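Local coordinates for protein receptor-type adenylate cyclase gresag 4.1 (Trypanosoma brucei, PDB 1FX2) that catalyses, through this catalytic domain of a receptor-type, class III adenylyl cyclase, the conversion of ATP to 3',5'-cyclic AMP and diphosphate with magnesium as cofactor, at residues Phe17-Ser22 / Val60-Met65; Tyr52-Val57 / Val75-Glu80. One frame throughout, in Å; residues are numbered along the deposited sequence. Where two conformers were deposited one is given.

Overall arrangement
Followed from the N terminus, the chain lays down strand 13-20, passes through helices 23-29 and 34-51, and returns along the hairpin 55-60/63-68. Contact 1 closes this long excursion by pairing strand 63-68 with strand 13-20 beside the predicted magnesium-binding aspartates. Contact 2 opens inside that loop, at the turn from helix 34-51 into strand 55-60, and closes beyond it on helix 71-87, so the segments alternate and the two loops cross rather than nest. Their centres lie about 14 Å apart, yet they touch within the sheet: M65 O is 2.8 Å from V57 N, a probable hydrogen bond. Together they join the strands of the predicted metal site to the end of helix 34-51 and to helix 71-87.

Contact 1 of 2, residues Phe17-Ser22 / Val60-Met65; sequences FTDIES and VGDSFM. With SO4 (sulfate ion), chain B.
D62 reaches across to I20 from the type II' turn V60-S63, in which G61 supplies the positive phi. Its CG sits between the backbone N and the carbonyl carbon (chi1 53°), a position that brings OD2 to I20 N at 2.8 Å. The amide arrives 46° out of the carboxylate plane, while I20 CD1 packs on D62 CB and S23 OG binds the other oxygen, OD1. D19 OD2 stands only 3.7 Å from D62 OD2, with one water close to both; such a convergence of carboxylates is consistent with the predicted magnesium site of class III cyclases, here without metal. S63 OG donates to D19 OD2 at 2.6 Å, also from above the carboxylate plane, holding the aspartate from the second strand. At F64 regular antiparallel pairing begins: T18 N gives to F64 O (3.0 Å) and F64 N to T18 O (3.1 Å), with a water linking T18 OG1 back to D62 O. M65, extended beyond CB, runs alongside F17 on the opposite face of the sheet from F64; its CG lies 3.4 Å from F17 CZ, and SD makes an oblique Met-aromatic contact, 4.6 Å from the ring centroid. S22 N, at the N-cap position, binds a sulfate, probably from the crystallisation liquor, that R135 and R228 also hold. The axes of strands 17-20 and 63-65 are antiparallel (172°); strand 134-141 bonds F17 and D19 on one flank, strand 55-60 M65 on the other. F17 and M65 meet helix 159-169, whereas F64 turns to H42 of helix 34-51, edge to face.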
# COMPACT_ATOMS: atom_id res chain seq x y z
N PHE A 17 -13.45 3.55 11.53
CA PHE A 17 -14.31 2.55 12.16
C PHE A 17 -13.49 1.82 13.17
O PHE A 17 -12.30 1.57 12.99
CB PHE A 17 -14.86 1.50 11.12
CG PHE A 17 -15.96 2.04 10.28
CD1 PHE A 17 -15.70 2.84 9.18
CD2 PHE A 17 -17.27 1.79 10.63
CE1 PHE A 17 -16.74 3.40 8.41
CE2 PHE A 17 -18.32 2.35 9.83
CZ PHE A 17 -18.03 3.16 8.71
N THR A 18 -14.13 1.50 14.30
CA THR A 18 -13.45 0.78 15.39
C THR A 18 -14.36 -0.33 15.88
O THR A 18 -15.61 -0.24 15.86
CB THR A 18 -13.10 1.67 16.60
OG1 THR A 18 -14.29 1.96 17.35
CG2 THR A 18 -12.39 3.00 16.18
N ASP A 19 -13.70 -1.37 16.43
CA ASP A 19 -14.43 -2.47 17.11
C ASP A 19 -13.57 -3.09 18.12
O ASP A 19 -12.29 -3.16 17.97
CB ASP A 19 -14.81 -3.68 16.17
CG ASP A 19 -16.08 -3.45 15.42
OD1 ASP A 19 -16.07 -2.97 14.25
OD2 ASP A 19 -17.14 -3.79 15.95
N ILE A 20 -14.18 -3.58 19.19
CA ILE A 20 -13.43 -4.40 20.15
C ILE A 20 -13.28 -5.82 19.52
O ILE A 20 -14.26 -6.42 19.08
CB ILE A 20 -14.20 -4.54 21.46
CG1 ILE A 20 -14.22 -3.18 22.18
CG2 ILE A 20 -13.49 -5.63 22.37
CD1 ILE A 20 -15.21 -3.20 23.38
N GLU A 21 -12.06 -6.33 19.34
CA GLU A 21 -11.90 -7.69 18.78
C GLU A 21 -12.42 -8.68 19.84
O GLU A 21 -12.13 -8.57 21.03
CB GLU A 21 -10.43 -7.98 18.52
CG GLU A 21 -10.20 -9.44 18.01
CD GLU A 21 -8.74 -9.79 17.78
OE1 GLU A 21 -8.11 -10.51 18.59
OE2 GLU A 21 -8.24 -9.42 16.73
N SER A 22 -13.11 -9.73 19.35
CA SER A 22 -13.67 -10.85 20.11
C SER A 22 -14.70 -10.43 21.16
O SER A 22 -14.77 -11.01 22.21
CB SER A 22 -12.53 -11.65 20.75
OG SER A 22 -11.53 -11.96 19.82
N VAL A 60 -22.74 1.53 17.36
CA VAL A 60 -23.64 0.35 17.41
C VAL A 60 -22.88 -0.63 18.31
O VAL A 60 -21.83 -1.13 17.86
CB VAL A 60 -23.77 -0.24 16.00
CG1 VAL A 60 -24.63 -1.46 15.99
CG2 VAL A 60 -24.43 0.82 15.05
N GLY A 61 -23.36 -0.96 19.53
CA GLY A 61 -22.57 -1.86 20.38
C GLY A 61 -21.28 -1.17 20.72
O GLY A 61 -21.27 -0.04 21.24
N ASP A 62 -20.17 -1.87 20.51
CA ASP A 62 -18.93 -1.18 20.76
C ASP A 62 -18.33 -0.67 19.45
O ASP A 62 -17.19 -0.18 19.49
CB ASP A 62 -17.89 -2.12 21.47
CG ASP A 62 -17.66 -3.47 20.71
OD1 ASP A 62 -18.24 -4.51 21.05
OD2 ASP A 62 -16.96 -3.46 19.64
N SER A 63 -19.03 -0.73 18.36
CA SER A 63 -18.48 -0.27 17.08
C SER A 63 -18.69 1.23 16.93
O SER A 63 -19.85 1.69 16.89
CB SER A 63 -19.18 -0.96 15.95
OG SER A 63 -19.31 -2.42 16.07
N PHE A 64 -17.62 1.99 16.73
CA PHE A 64 -17.72 3.45 16.45
C PHE A 64 -17.55 3.70 14.95
O PHE A 64 -16.76 3.01 14.26
CB PHE A 64 -16.63 4.29 17.18
CG PHE A 64 -17.01 4.70 18.55
CD1 PHE A 64 -16.87 3.82 19.59
CD2 PHE A 64 -17.47 5.99 18.81
CE1 PHE A 64 -17.20 4.23 20.86
CE2 PHE A 64 -17.80 6.40 20.04
CZ PHE A 64 -17.67 5.52 21.14
N MET A 65 -18.30 4.70 14.47
CA MET A 65 -18.08 5.27 13.09
C MET A 65 -17.83 6.74 13.38
O MET A 65 -18.69 7.46 13.91
CB MET A 65 -19.30 5.04 12.18
CG MET A 65 -19.02 5.69 10.79
SD MET A 65 -20.59 5.50 9.87
CE MET A 65 -20.24 6.44 8.35
S SO4 B . -14.70 -10.44 15.93
O1 SO4 B . -15.16 -11.57 16.69
O2 SO4 B . -15.71 -9.38 15.79
O3 SO4 B . -13.47 -9.93 16.50
O4 SO4 B . -14.37 -10.94 14.57
O HOH W 1 -14.46 0.02 19.18
O HOH W 2 -17.16 0.10 13.53
O HOH W 3 -17.47 -5.65 18.03

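Contact 2 of 2, residues Tyr52-Val57 / Val75-Glu80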
# COMPACT_ATOMS: atom_id res chain seq x y z
N TYR A 52 -9.59 15.81 19.13
CA TYR A 52 -9.18 15.92 17.73
C TYR A 52 -10.22 16.55 16.81
O TYR A 52 -10.07 16.51 15.56
CB TYR A 52 -8.64 14.56 17.19
CG TYR A 52 -7.41 14.20 17.91
CD1 TYR A 52 -7.39 13.26 18.97
CD2 TYR A 52 -6.25 14.85 17.59
CE1 TYR A 52 -6.23 13.02 19.65
CE2 TYR A 52 -5.09 14.63 18.26
CZ TYR A 52 -5.09 13.69 19.30
OH TYR A 52 -3.94 13.38 20.00
N LYS A 53 -11.30 17.12 17.40
CA LYS A 53 -12.33 17.87 16.62
C LYS A 53 -12.96 17.07 15.53
O LYS A 53 -13.23 17.56 14.43
CB LYS A 53 -11.73 19.18 16.04
CG LYS A 53 -11.16 20.04 17.21
CD LYS A 53 -10.55 21.35 16.70
CE LYS A 53 -10.21 22.28 17.87
NZ LYS A 53 -8.76 22.27 18.17
N CYS A 54 -13.09 15.76 15.80
CA CYS A 54 -13.78 14.85 14.87
C CYS A 54 -15.27 14.79 15.19
O CYS A 54 -15.74 15.49 16.16
CB CYS A 54 -13.11 13.44 14.96
SG CYS A 54 -11.44 13.36 14.34
N TYR A 55 -16.02 13.93 14.51
CA TYR A 55 -17.45 13.89 14.68
C TYR A 55 -17.90 12.45 14.82
O TYR A 55 -17.63 11.60 13.97
CB TYR A 55 -18.09 14.49 13.39
CG TYR A 55 -19.60 14.50 13.37
CD1 TYR A 55 -20.30 15.37 14.18
CD2 TYR A 55 -20.30 13.65 12.53
CE1 TYR A 55 -21.70 15.42 14.13
CE2 TYR A 55 -21.72 13.66 12.48
CZ TYR A 55 -22.38 14.57 13.29
OH TYR A 55 -23.76 14.58 13.23
N GLU A 56 -18.63 12.17 15.90
CA GLU A 56 -19.16 10.84 16.06
C GLU A 56 -20.35 10.69 15.16
O GLU A 56 -21.41 11.36 15.42
CB GLU A 56 -19.56 10.61 17.55
CG GLU A 56 -20.08 9.18 17.84
CD GLU A 56 -20.38 8.99 19.33
OE1 GLU A 56 -19.74 9.65 20.15
OE2 GLU A 56 -21.32 8.21 19.55
N VAL A 57 -20.32 9.77 14.18
CA VAL A 57 -21.46 9.59 13.28
C VAL A 57 -22.47 8.71 14.01
O VAL A 57 -23.68 9.05 14.06
CB VAL A 57 -21.01 8.93 11.97
CG1 VAL A 57 -22.23 8.72 11.04
CG2 VAL A 57 -19.88 9.78 11.36
N VAL A 75 -5.85 10.21 11.96
CA VAL A 75 -4.73 9.38 12.23
C VAL A 75 -4.25 9.64 13.65
O VAL A 75 -3.92 8.66 14.40
CB VAL A 75 -3.60 9.69 11.22
CG1 VAL A 75 -2.28 9.07 11.64
CG2 VAL A 75 -4.04 9.17 9.90
N GLN A 76 -4.19 10.90 14.09
CA GLN A 76 -3.80 11.15 15.48
C GLN A 76 -4.76 10.56 16.46
O GLN A 76 -4.33 10.01 17.53
CB GLN A 76 -3.71 12.65 15.81
CG GLN A 76 -2.64 13.35 14.93
CD GLN A 76 -2.63 14.86 15.22
OE1 GLN A 76 -1.76 15.38 15.89
NE2 GLN A 76 -3.68 15.55 14.77
N LEU A 77 -6.05 10.61 16.18
CA LEU A 77 -7.06 10.02 17.10
C LEU A 77 -6.76 8.50 17.20
O LEU A 77 -6.83 7.93 18.29
CB LEU A 77 -8.50 10.25 16.52
CG LEU A 77 -9.62 9.78 17.43
CD1 LEU A 77 -10.83 10.64 17.06
CD2 LEU A 77 -9.99 8.34 17.10
N ALA A 78 -6.56 7.82 16.08
CA ALA A 78 -6.36 6.35 16.11
C ALA A 78 -5.11 5.99 16.85
O ALA A 78 -5.12 5.03 17.63
CB ALA A 78 -6.33 5.83 14.65
N GLN A 79 -4.04 6.75 16.67
CA GLN A 79 -2.83 6.50 17.41
C GLN A 79 -3.09 6.70 18.92
O GLN A 79 -2.66 5.84 19.75
CB GLN A 79 -1.76 7.39 16.86
CG GLN A 79 -0.46 7.35 17.56
CD GLN A 79 0.61 7.88 16.60
OE1 GLN A 79 1.20 7.13 15.83
NE2 GLN A 79 0.78 9.18 16.58
N GLU A 80 -3.77 7.78 19.31
CA GLU A 80 -4.04 8.03 20.75
C GLU A 80 -5.03 7.08 21.37
O GLU A 80 -5.09 6.82 22.59
CB GLU A 80 -4.49 9.50 21.00
CG GLU A 80 -3.39 10.49 20.78
CD GLU A 80 -2.12 10.22 21.57
OE1 GLU A 80 -2.23 9.78 22.75
OE2 GLU A 80 -0.99 10.45 21.05
O HOH W 4 -1.33 14.16 19.07
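Y52 lays one face of its phenol ring against the backbone of helix 71-87, where Q76 passes into L77. L77 N stands 4.0 Å above the ring plane and the carbonyl carbon of Q76 slightly higher, both over the ring centre, so the aromatic surface covers a peptide unit rather than another ring. Two side chains bracket this seat. At the CD2/CE2 edge Q76 CB comes to 3.4 Å from Y52 CE2, and the extended glutamine chain crosses the tyrosine nearly at a right angle, its amide plane turned 58° from the ring. Near the other edge, L77 CB lies 4.0 Å from Y52 CD1. E80 follows one turn later near the hydroxyl, but it was deposited in two conformers and its closeness there is doubtful. C54 adds a second, lighter point: its SG meets L77 CD1 at 3.9 Å, the leucine CG, anti to the backbone N (chi1 -176°), carrying CD1 past the ring to the sulfur.

What sets Y52 and C54 on the same side is the Schellman motif ending helix 34-51: K53, with positive phi (57°), turns the chain, and C54 N bonds back to I49 O. L77 rests in turn on L48 and I49 of that helix, while C54 touches I66 and S68 of strand 63-68. The contact therefore joins the end of helix 34-51, and the turn leading toward strand 55-60, to helix 71-87.

Across the interface the direct contacts are van der Waals in kind: ring on peptide, ring beside the Q76 CB and amide, sulfur on methyl. The polar link is a water 2.9 Å from Y52 OH, lying in the ring plane and only weakly bonded to Q76 OE1, which suggests that close fit, more than directional bonding, keeps the tyrosine on the helix.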